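Local coordinates for YfnB (Bacillus subtilis, PDB 3ED5), which is a putative hydrolase of the HAD-like superfamily, YjjG family, and probably acts as a 5'-nucleotidase, at residues A28-L32 and K93-L98; I38-M44 and L77-Y83. All blocks are in the same frame, centred on the assembly; numbering follows the deposited sequence. Where two conformers were deposited one is given.

Overall arrangement
From the N terminus the chain lays down strand 9-12, followed directly by Asp13, the probable nucleophile, then leaves the parallel sheet for a run of four helices, 21-35, 42-60, 66-80 and 87-98. Interaction 1 joins the first of these to the last, residues 28-32 with 93-98, and closes a loop of 60 residues, 43 of them helical and none in a strand. Interaction 2 lies wholly within that loop: residues 38-44 meet 77-83, linking the start of helix 42-60 to the end of helix 66-80. The contacts do not cross. The centres of interactions 1 and 2 lie about 15 Å apart. Leu40 packs on the backbone of Leu29 and Arg30.

Interaction 1. Residues A28-L32 and K93-L98. With FMT (formic acid), chain B; FMT (formic acid), chain H.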
ATOM      1  N   ALA A  28      14.030  -5.849   5.681  1.00 32.53           N
ATOM      2  CA  ALA A  28      14.619  -6.098   4.363  1.00 32.42           C
ATOM      3  C   ALA A  28      15.813  -5.196   4.077  1.00 32.42           C
ATOM      4  O   ALA A  28      16.819  -5.653   3.497  1.00 33.37           O
ATOM      5  CB  ALA A  28      13.568  -5.936   3.248  1.00 31.80           C
ATOM      6  N   LEU A  29      15.724  -3.933   4.479  1.00 32.22           N
ATOM      7  CA  LEU A  29      16.880  -3.023   4.340  1.00 32.27           C
ATOM      8  C   LEU A  29      18.061  -3.491   5.206  1.00 32.41           C
ATOM      9  O   LEU A  29      19.215  -3.551   4.736  1.00 33.21           O
ATOM     10  CB  LEU A  29      16.494  -1.598   4.753  1.00 32.11           C
ATOM     11  CG  LEU A  29      15.576  -0.793   3.836  1.00 32.89           C
ATOM     12  CD1 LEU A  29      15.263   0.511   4.521  1.00 33.71           C
ATOM     13  CD2 LEU A  29      16.268  -0.521   2.449  1.00 35.37           C
ATOM     14  N   ARG A  30      17.774  -3.853   6.453  1.00 32.32           N
ATOM     15  CA  ARG A  30      18.847  -4.353   7.340  1.00 32.46           C
ATOM     16  C   ARG A  30      19.533  -5.545   6.693  1.00 32.67           C
ATOM     17  O   ARG A  30      20.759  -5.603   6.641  1.00 32.18           O
ATOM     18  CB  ARG A  30      18.343  -4.726   8.730  1.00 32.44           C
ATOM     19  CG  ARG A  30      19.530  -5.078   9.684  1.00 34.92           C
ATOM     20  CD  ARG A  30      19.082  -5.469  11.090  1.00 37.53           C
ATOM     21  NE  ARG A  30      18.007  -6.475  11.150  1.00 41.83           N
ATOM     22  CZ  ARG A  30      18.229  -7.792  11.239  1.00 44.68           C
ATOM     23  NH1 ARG A  30      17.219  -8.644  11.329  1.00 46.14           N
ATOM     24  NH2 ARG A  30      19.474  -8.268  11.249  1.00 43.59           N
ATOM     25  N   LEU A  31      18.736  -6.499   6.198  1.00 32.44           N
ATOM     26  CA  LEU A  31      19.291  -7.732   5.620  1.00 33.10           C
ATOM     27  C   LEU A  31      20.023  -7.483   4.301  1.00 32.81           C
ATOM     28  O   LEU A  31      21.057  -8.118   4.030  1.00 33.67           O
ATOM     29  CB  LEU A  31      18.203  -8.800   5.457  1.00 32.62           C
ATOM     30  CG  LEU A  31      17.608  -9.277   6.780  1.00 33.91           C
ATOM     31  CD1 LEU A  31      16.531 -10.296   6.516  1.00 34.25           C
ATOM     32  CD2 LEU A  31      18.674  -9.872   7.697  1.00 35.03           C
ATOM     33  N   LEU A  32      19.511  -6.545   3.501  1.00 32.84           N
ATOM     34  CA  LEU A  32      20.179  -6.163   2.256  1.00 32.74           C
ATOM     35  C   LEU A  32      21.581  -5.584   2.549  1.00 32.24           C
ATOM     36  O   LEU A  32      22.569  -5.959   1.905  1.00 32.84           O
ATOM     37  CB  LEU A  32      19.316  -5.168   1.435  1.00 32.88           C
ATOM     38  CG  LEU A  32      20.032  -4.613   0.188  1.00 35.79           C
ATOM     39  CD1 LEU A  32      20.174  -5.684  -0.904  1.00 37.23           C
ATOM     40  CD2 LEU A  32      19.327  -3.359  -0.363  1.00 34.90           C
ATOM     41  N   LYS A  93      17.704  -8.750  -4.499  1.00 31.89           N
ATOM     42  CA  LYS A  93      18.030  -9.237  -3.140  1.00 32.14           C
ATOM     43  C   LYS A  93      17.080  -8.665  -2.082  1.00 31.74           C
ATOM     44  O   LYS A  93      16.568  -9.380  -1.215  1.00 32.26           O
ATOM     45  CB  LYS A  93      19.498  -8.908  -2.773  1.00 33.45           C
ATOM     46  CG  LYS A  93      20.504  -9.698  -3.577  1.00 34.31           C
ATOM     47  CD  LYS A  93      21.910  -9.128  -3.371  1.00 41.30           C
ATOM     48  CE  LYS A  93      22.964  -9.954  -4.076  1.00 42.94           C
ATOM     49  NZ  LYS A  93      23.833 -10.687  -3.114  1.00 46.30           N
ATOM     50  N   TYR A  94      16.844  -7.364  -2.165  1.00 30.88           N
ATOM     51  CA  TYR A  94      15.932  -6.675  -1.290  1.00 31.34           C
ATOM     52  C   TYR A  94      14.538  -7.296  -1.376  1.00 31.11           C
ATOM     53  O   TYR A  94      13.861  -7.535  -0.341  1.00 31.59           O
ATOM     54  CB  TYR A  94      15.813  -5.234  -1.769  1.00 32.04           C
ATOM     55  CG  TYR A  94      14.861  -4.418  -0.949  1.00 33.48           C
ATOM     56  CD1 TYR A  94      15.175  -4.108   0.358  1.00 35.67           C
ATOM     57  CD2 TYR A  94      13.647  -3.950  -1.479  1.00 33.34           C
ATOM     58  CE1 TYR A  94      14.356  -3.329   1.137  1.00 32.96           C
ATOM     59  CE2 TYR A  94      12.791  -3.128  -0.682  1.00 34.19           C
ATOM     60  CZ  TYR A  94      13.178  -2.851   0.638  1.00 35.24           C
ATOM     61  OH  TYR A  94      12.457  -2.082   1.517  1.00 41.20           O
ATOM     62  N   ARG A  95      14.134  -7.555  -2.608  1.00 31.33           N
ATOM     63  CA  ARG A  95      12.769  -8.059  -2.897  1.00 31.57           C
ATOM     64  C   ARG A  95      12.501  -9.391  -2.166  1.00 32.67           C
ATOM     65  O   ARG A  95      11.399  -9.627  -1.622  1.00 32.97           O
ATOM     66  CB  ARG A  95      12.622  -8.250  -4.432  1.00 31.73           C
ATOM     67  CG  ARG A  95      11.294  -8.878  -4.906  1.00 33.96           C
ATOM     68  CD  ARG A  95      10.113  -7.986  -4.612  1.00 32.32           C
ATOM     69  NE  ARG A  95      10.297  -6.553  -4.976  1.00 33.96           N
ATOM     70  CZ  ARG A  95       9.437  -5.592  -4.660  1.00 33.75           C
ATOM     71  NH1 ARG A  95       8.295  -5.895  -4.032  1.00 34.39           N
ATOM     72  NH2 ARG A  95       9.677  -4.321  -4.993  1.00 30.51           N
ATOM     73  N   ARG A  96      13.483 -10.283  -2.203  1.00 33.50           N
ATOM     74  CA  ARG A  96      13.361 -11.569  -1.534  1.00 34.22           C
ATOM     75  C   ARG A  96      13.134 -11.387  -0.026  1.00 34.00           C
ATOM     76  O   ARG A  96      12.240 -12.031   0.553  1.00 33.64           O
ATOM     77  CB  ARG A  96      14.551 -12.470  -1.831  1.00 34.20           C
ATOM     78  CG  ARG A  96      14.306 -13.898  -1.405  1.00 37.80           C
ATOM     79  CD  ARG A  96      14.694 -14.122   0.040  1.00 42.73           C
ATOM     80  NE  ARG A  96      16.144 -14.225   0.168  1.00 45.85           N
ATOM     81  CZ  ARG A  96      16.773 -14.691   1.241  1.00 46.31           C
ATOM     82  NH1 ARG A  96      16.075 -15.088   2.312  1.00 41.55           N
ATOM     83  NH2 ARG A  96      18.100 -14.753   1.240  1.00 43.58           N
ATOM     84  N   PHE A  97      13.916 -10.501   0.595  1.00 33.34           N
ATOM     85  CA  PHE A  97      13.749 -10.222   2.029  1.00 33.44           C
ATOM     86  C   PHE A  97      12.436  -9.518   2.345  1.00 33.24           C
ATOM     87  O   PHE A  97      11.792  -9.837   3.342  1.00 34.10           O
ATOM     88  CB  PHE A  97      14.877  -9.354   2.563  1.00 32.81           C
ATOM     89  CG  PHE A  97      16.240  -9.994   2.476  1.00 33.02           C
ATOM     90  CD1 PHE A  97      16.449 -11.299   2.935  1.00 35.46           C
ATOM     91  CD2 PHE A  97      17.313  -9.270   1.956  1.00 34.67           C
ATOM     92  CE1 PHE A  97      17.736 -11.896   2.881  1.00 36.86           C
ATOM     93  CE2 PHE A  97      18.607  -9.854   1.899  1.00 37.19           C
ATOM     94  CZ  PHE A  97      18.812 -11.167   2.355  1.00 34.85           C
ATOM     95  N   LEU A  98      12.034  -8.575   1.499  1.00 33.33           N
ATOM     96  CA  LEU A  98      10.765  -7.894   1.687  1.00 32.83           C
ATOM     97  C   LEU A  98       9.631  -8.911   1.630  1.00 32.92           C
ATOM     98  O   LEU A  98       8.651  -8.795   2.389  1.00 32.98           O
ATOM     99  CB  LEU A  98      10.555  -6.854   0.575  1.00 32.84           C
ATOM    100  CG  LEU A  98       9.422  -5.849   0.771  1.00 35.82           C
ATOM    101  CD1 LEU A  98       9.781  -4.884   1.954  1.00 35.38           C
ATOM    102  CD2 LEU A  98       9.209  -5.056  -0.509  1.00 35.40           C
TER
HETATM  103  C   FMT B 236       8.090  -1.961  -2.587  1.00 30.45           C
HETATM  104  O1  FMT B 236       9.144  -1.564  -2.123  1.00 32.05           O
HETATM  105  O2  FMT B 236       7.996  -2.493  -3.679  1.00 29.66           O
HETATM  106  C   FMT H 242      14.572  -4.560  11.412  1.00 49.36           C
HETATM  107  O1  FMT H 242      13.641  -5.281  11.779  1.00 48.65           O
HETATM  108  O2  FMT H 242      15.764  -4.865  11.509  1.00 49.74           O
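Ala28 sets its methyl against Tyr94, Phe97 and Leu98, where the small side chain lets the backbones come close, with the CA atoms of Ala28 and Phe97 4.8 Å apart. Ala28 CB lies 3.4 Å from Tyr94 CE1 and 3.5 Å from Leu98 N. The CH-pi contact is made by Leu31 and Phe97: Leu31 CB sits over the middle of the Phe97 ring, 3.6 Å from its centroid and 9° off the normal. With CG anti to the carbonyl carbon (chi1 -63°), Phe97 turns a ring face to Leu31 CB.

Further apolar packing flanks this. Leu29 CD2 meets Tyr94 CE1 at 3.6 Å, and Leu32 CD1 rests 3.8 Å from Lys93 CB, while Lys93 NZ turns off to a salt bridge with Asp35.

At the periphery, arginines pick up formate, probably from the crystallisation liquor: Arg30 NE bonds to O2 of one molecule at 2.8 Å, and Arg95 NH2 to a second that Arg73 also binds.

Segments 28-32 and 93-98 of helices 21-35 and 87-98 run roughly antiparallel, their axes at 136°, and helices 42-60 and 66-80 pack on them through Tyr48 and Phe74, completing the helical cap beside the parallel sheet.

Interaction 2. Residues I38-M44 and L77-Y83; sequences IPLTNDM and LLKEYGY. With FMT (formic acid), chain I.
Met44, a selenomethionine in this crystal, runs over one face of the Tyr81 ring, the two side chains pointing opposite ways, and makes the tight part of the contact. Its CG stands over the ring centre, 3.6 Å from the centroid of Tyr81, and its selenium over the same face, a Met-aromatic contact. A bend at chi3 (83°) swings CE toward Leu78, which Ile38 CD1 meets tip to tip; Leu78 has two conformers, so both contacts are less certain. Ile38 also lies over the face of Tyr83. Replacing Tyr81 with an alanine would probably strip the cover from Met44 CG and selenium, opening a gap and leaving that side chain freer to turn.

Thr41 is the N-cap of helix 42-60, its OG1 accepting from Met44 N at 3.0 Å, while a Schellman motif with Gly82 at C-prime ends helix 66-80, with Tyr83 N bonded to Leu78 O and Gly82 N to Lys79 O.

Toward solvent the fit is looser. A water donates to Pro39 O at 2.9 Å and contacts Tyr83 OH only weakly, and O1 of a formate, probably from the crystallisation liquor, accepts from Thr41 OG1 at 2.7 Å. On the inner side, Phe33 of helix 21-35 touches Ile38, Met44 and Leu77.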
ATOM      1  N   ILE A  38      27.702  -3.446   3.991  1.00 38.22           N
ATOM      2  CA  ILE A  38      27.763  -1.989   4.017  1.00 37.94           C
ATOM      3  C   ILE A  38      27.039  -1.505   5.268  1.00 37.42           C
ATOM      4  O   ILE A  38      25.876  -1.868   5.484  1.00 36.57           O
ATOM      5  CB  ILE A  38      27.020  -1.384   2.794  1.00 37.70           C
ATOM      6  CG1 ILE A  38      27.699  -1.769   1.488  1.00 38.31           C
ATOM      7  CG2 ILE A  38      26.898   0.139   2.922  1.00 38.20           C
ATOM      8  CD1 ILE A  38      26.945  -1.215   0.251  1.00 37.45           C
ATOM      9  N   PRO A  39      27.701  -0.675   6.096  1.00 37.20           N
ATOM     10  CA  PRO A  39      27.022  -0.156   7.283  1.00 37.53           C
ATOM     11  C   PRO A  39      25.819   0.659   6.827  1.00 38.13           C
ATOM     12  O   PRO A  39      25.949   1.408   5.853  1.00 39.09           O
ATOM     13  CB  PRO A  39      28.092   0.744   7.930  1.00 37.38           C
ATOM     14  CG  PRO A  39      29.385   0.169   7.451  1.00 37.42           C
ATOM     15  CD  PRO A  39      29.113  -0.229   6.038  1.00 37.77           C
ATOM     16  N   LEU A  40      24.669   0.468   7.480  1.00 37.77           N
ATOM     17  CA  LEU A  40      23.440   1.218   7.163  1.00 39.25           C
ATOM     18  C   LEU A  40      23.293   2.296   8.229  1.00 39.33           C
ATOM     19  O   LEU A  40      22.704   2.067   9.284  1.00 40.37           O
ATOM     20  CB  LEU A  40      22.214   0.295   7.123  1.00 38.52           C
ATOM     21  CG  LEU A  40      20.837   0.944   6.813  1.00 38.99           C
ATOM     22  CD1 LEU A  40      20.878   1.753   5.506  1.00 38.28           C
ATOM     23  CD2 LEU A  40      19.720  -0.102   6.843  1.00 40.94           C
ATOM     24  N   THR A  41      23.874   3.458   7.951  1.00 38.51           N
ATOM     25  CA  THR A  41      23.798   4.605   8.845  1.00 38.20           C
ATOM     26  C   THR A  41      22.403   5.233   8.886  1.00 39.33           C
ATOM     27  O   THR A  41      21.577   5.029   7.972  1.00 37.72           O
ATOM     28  CB  THR A  41      24.833   5.670   8.442  1.00 38.25           C
ATOM     29  OG1 THR A  41      24.450   6.279   7.204  1.00 36.37           O
ATOM     30  CG2 THR A  41      26.216   5.025   8.276  1.00 36.62           C
ATOM     31  N   ASN A  42      22.132   5.982   9.954  1.00 39.94           N
ATOM     32  CA  ASN A  42      20.893   6.761  10.030  1.00 40.57           C
ATOM     33  C   ASN A  42      20.721   7.683   8.824  1.00 40.42           C
ATOM     34  O   ASN A  42      19.625   7.730   8.243  1.00 40.23           O
ATOM     35  CB  ASN A  42      20.856   7.585  11.315  1.00 41.37           C
ATOM     36  CG  ASN A  42      20.618   6.739  12.533  1.00 43.13           C
ATOM     37  OD1 ASN A  42      20.134   5.610  12.440  1.00 45.27           O
ATOM     38  ND2 ASN A  42      20.958   7.280  13.700  1.00 44.18           N
ATOM     39  N   ASP A  43      21.803   8.374   8.443  1.00 39.93           N
ATOM     40  CA  ASP A  43      21.764   9.285   7.301  1.00 40.00           C
ATOM     41  C   ASP A  43      21.369   8.546   6.045  1.00 39.73           C
ATOM     42  O   ASP A  43      20.479   9.008   5.324  1.00 39.44           O
ATOM     43  CB  ASP A  43      23.086  10.031   7.084  1.00 40.06           C
ATOM     44  CG  ASP A  43      23.365  11.055   8.177  1.00 42.89           C
ATOM     45  OD1 ASP A  43      22.455  11.311   9.003  1.00 45.35           O
ATOM     46  OD2 ASP A  43      24.501  11.595   8.222  1.00 43.84           O
HETATM   47  N   MSE A  44      21.995   7.392   5.797  1.00 39.21           N
HETATM   48  CA  MSE A  44      21.635   6.588   4.614  1.00 38.75           C
HETATM   49  C   MSE A  44      20.192   6.100   4.594  1.00 39.10           C
HETATM   50  O   MSE A  44      19.539   6.143   3.552  1.00 37.30           O
HETATM   51  CB  MSE A  44      22.599   5.427   4.402  1.00 39.58           C
HETATM   52  CG  MSE A  44      23.921   5.905   3.898  1.00 40.44           C
HETATM   53 SE   MSE A  44      25.361   4.547   4.009  0.65 45.20          SE
HETATM   54  CE  MSE A  44      24.911   3.633   2.381  1.00 42.65           C
ATOM     55  N   LEU A  77      20.857   5.491  -4.318  1.00 29.22           N
ATOM     56  CA  LEU A  77      21.351   5.667  -2.945  1.00 28.78           C
ATOM     57  C   LEU A  77      22.838   5.336  -2.844  1.00 28.73           C
ATOM     58  O   LEU A  77      23.659   6.188  -2.424  1.00 26.79           O
ATOM     59  CB  LEU A  77      20.556   4.766  -1.994  1.00 29.23           C
ATOM     60  CG  LEU A  77      20.989   4.809  -0.528  1.00 29.23           C
ATOM     61  CD1 LEU A  77      20.627   6.163   0.096  1.00 32.31           C
ATOM     62  CD2 LEU A  77      20.340   3.619   0.216  1.00 34.28           C
ATOM     63  N   LEU A  78      23.221   4.115  -3.230  1.00 28.28           N
ATOM     64  CA  LEU A  78      24.626   3.712  -3.007  0.50 28.33           C
ATOM     65  C   LEU A  78      25.627   4.479  -3.850  1.00 27.69           C
ATOM     66  O   LEU A  78      26.745   4.750  -3.386  1.00 27.19           O
ATOM     67  CB  LEU A  78      24.815   2.192  -3.157  0.50 28.98           C
ATOM     68  CG  LEU A  78      24.027   1.361  -2.134  0.50 30.13           C
ATOM     69  CD1 LEU A  78      24.118  -0.116  -2.445  0.50 31.42           C
ATOM     70  CD2 LEU A  78      24.485   1.640  -0.721  0.50 30.80           C
ATOM     71  N   LYS A  79      25.255   4.869  -5.066  1.00 27.39           N
ATOM     72  CA  LYS A  79      26.177   5.648  -5.930  1.00 28.25           C
ATOM     73  C   LYS A  79      26.662   6.983  -5.311  1.00 26.97           C
ATOM     74  O   LYS A  79      27.858   7.337  -5.409  1.00 26.80           O
ATOM     75  CB  LYS A  79      25.533   5.902  -7.302  1.00 28.52           C
ATOM     76  CG  LYS A  79      26.466   6.487  -8.355  1.00 34.61           C
ATOM     77  CD  LYS A  79      25.679   7.092  -9.517  1.00 42.22           C
ATOM     78  CE  LYS A  79      24.819   6.088 -10.237  1.00 46.89           C
ATOM     79  NZ  LYS A  79      23.819   6.847 -11.065  1.00 51.37           N
ATOM     80  N   GLU A  80      25.770   7.668  -4.587  1.00 27.47           N
ATOM     81  CA  GLU A  80      26.107   8.971  -4.027  1.00 27.74           C
ATOM     82  C   GLU A  80      26.948   8.830  -2.752  1.00 27.90           C
ATOM     83  O   GLU A  80      27.608   9.781  -2.326  1.00 27.13           O
ATOM     84  CB  GLU A  80      24.833   9.806  -3.803  1.00 28.35           C
ATOM     85  CG  GLU A  80      24.016   9.393  -2.623  1.00 28.22           C
ATOM     86  CD  GLU A  80      22.826  10.359  -2.373  1.00 31.64           C
ATOM     87  OE1 GLU A  80      21.942  10.016  -1.562  1.00 29.98           O
ATOM     88  OE2 GLU A  80      22.821  11.455  -2.955  1.00 34.36           O
ATOM     89  N   TYR A  81      26.939   7.626  -2.176  1.00 29.23           N
ATOM     90  CA  TYR A  81      27.851   7.238  -1.076  1.00 31.71           C
ATOM     91  C   TYR A  81      29.123   6.549  -1.597  1.00 33.25           C
ATOM     92  O   TYR A  81      29.946   6.038  -0.808  1.00 35.39           O
ATOM     93  CB  TYR A  81      27.094   6.422   0.010  1.00 32.24           C
ATOM     94  CG  TYR A  81      26.092   7.305   0.754  1.00 32.38           C
ATOM     95  CD1 TYR A  81      24.749   7.381   0.372  1.00 32.09           C
ATOM     96  CD2 TYR A  81      26.532   8.144   1.794  1.00 34.40           C
ATOM     97  CE1 TYR A  81      23.878   8.248   1.022  1.00 33.19           C
ATOM     98  CE2 TYR A  81      25.660   8.990   2.455  1.00 31.53           C
ATOM     99  CZ  TYR A  81      24.356   9.046   2.076  1.00 33.82           C
ATOM    100  OH  TYR A  81      23.545   9.923   2.768  1.00 38.59           O
ATOM    101  N   GLY A  82      29.337   6.606  -2.911  1.00 33.55           N
ATOM    102  CA  GLY A  82      30.613   6.201  -3.524  1.00 36.77           C
ATOM    103  C   GLY A  82      30.742   4.731  -3.903  1.00 38.47           C
ATOM    104  O   GLY A  82      31.847   4.273  -4.214  1.00 39.49           O
ATOM    105  N   TYR A  83      29.636   3.985  -3.859  1.00 38.76           N
ATOM    106  CA  TYR A  83      29.626   2.560  -4.235  1.00 40.48           C
ATOM    107  C   TYR A  83      29.098   2.366  -5.655  1.00 42.14           C
ATOM    108  O   TYR A  83      28.029   2.904  -6.003  1.00 43.06           O
ATOM    109  CB  TYR A  83      28.745   1.728  -3.282  1.00 40.05           C
ATOM    110  CG  TYR A  83      29.089   1.793  -1.799  1.00 40.10           C
ATOM    111  CD1 TYR A  83      30.046   0.928  -1.230  1.00 40.48           C
ATOM    112  CD2 TYR A  83      28.447   2.699  -0.952  1.00 38.39           C
ATOM    113  CE1 TYR A  83      30.341   0.987   0.147  1.00 39.55           C
ATOM    114  CE2 TYR A  83      28.730   2.764   0.413  1.00 38.70           C
ATOM    115  CZ  TYR A  83      29.686   1.904   0.955  1.00 41.86           C
ATOM    116  OH  TYR A  83      29.958   1.981   2.303  1.00 40.82           O
TER
HETATM  117  C   FMT I 243      26.769   7.647   5.742  1.00 49.58           C
HETATM  118  O1  FMT I 243      26.221   8.272   6.657  1.00 48.90           O
HETATM  119  O2  FMT I 243      27.954   7.751   5.392  1.00 50.05           O
HETATM  120  O   HOH W   1      28.229   3.022   5.085  1.00 50.44           O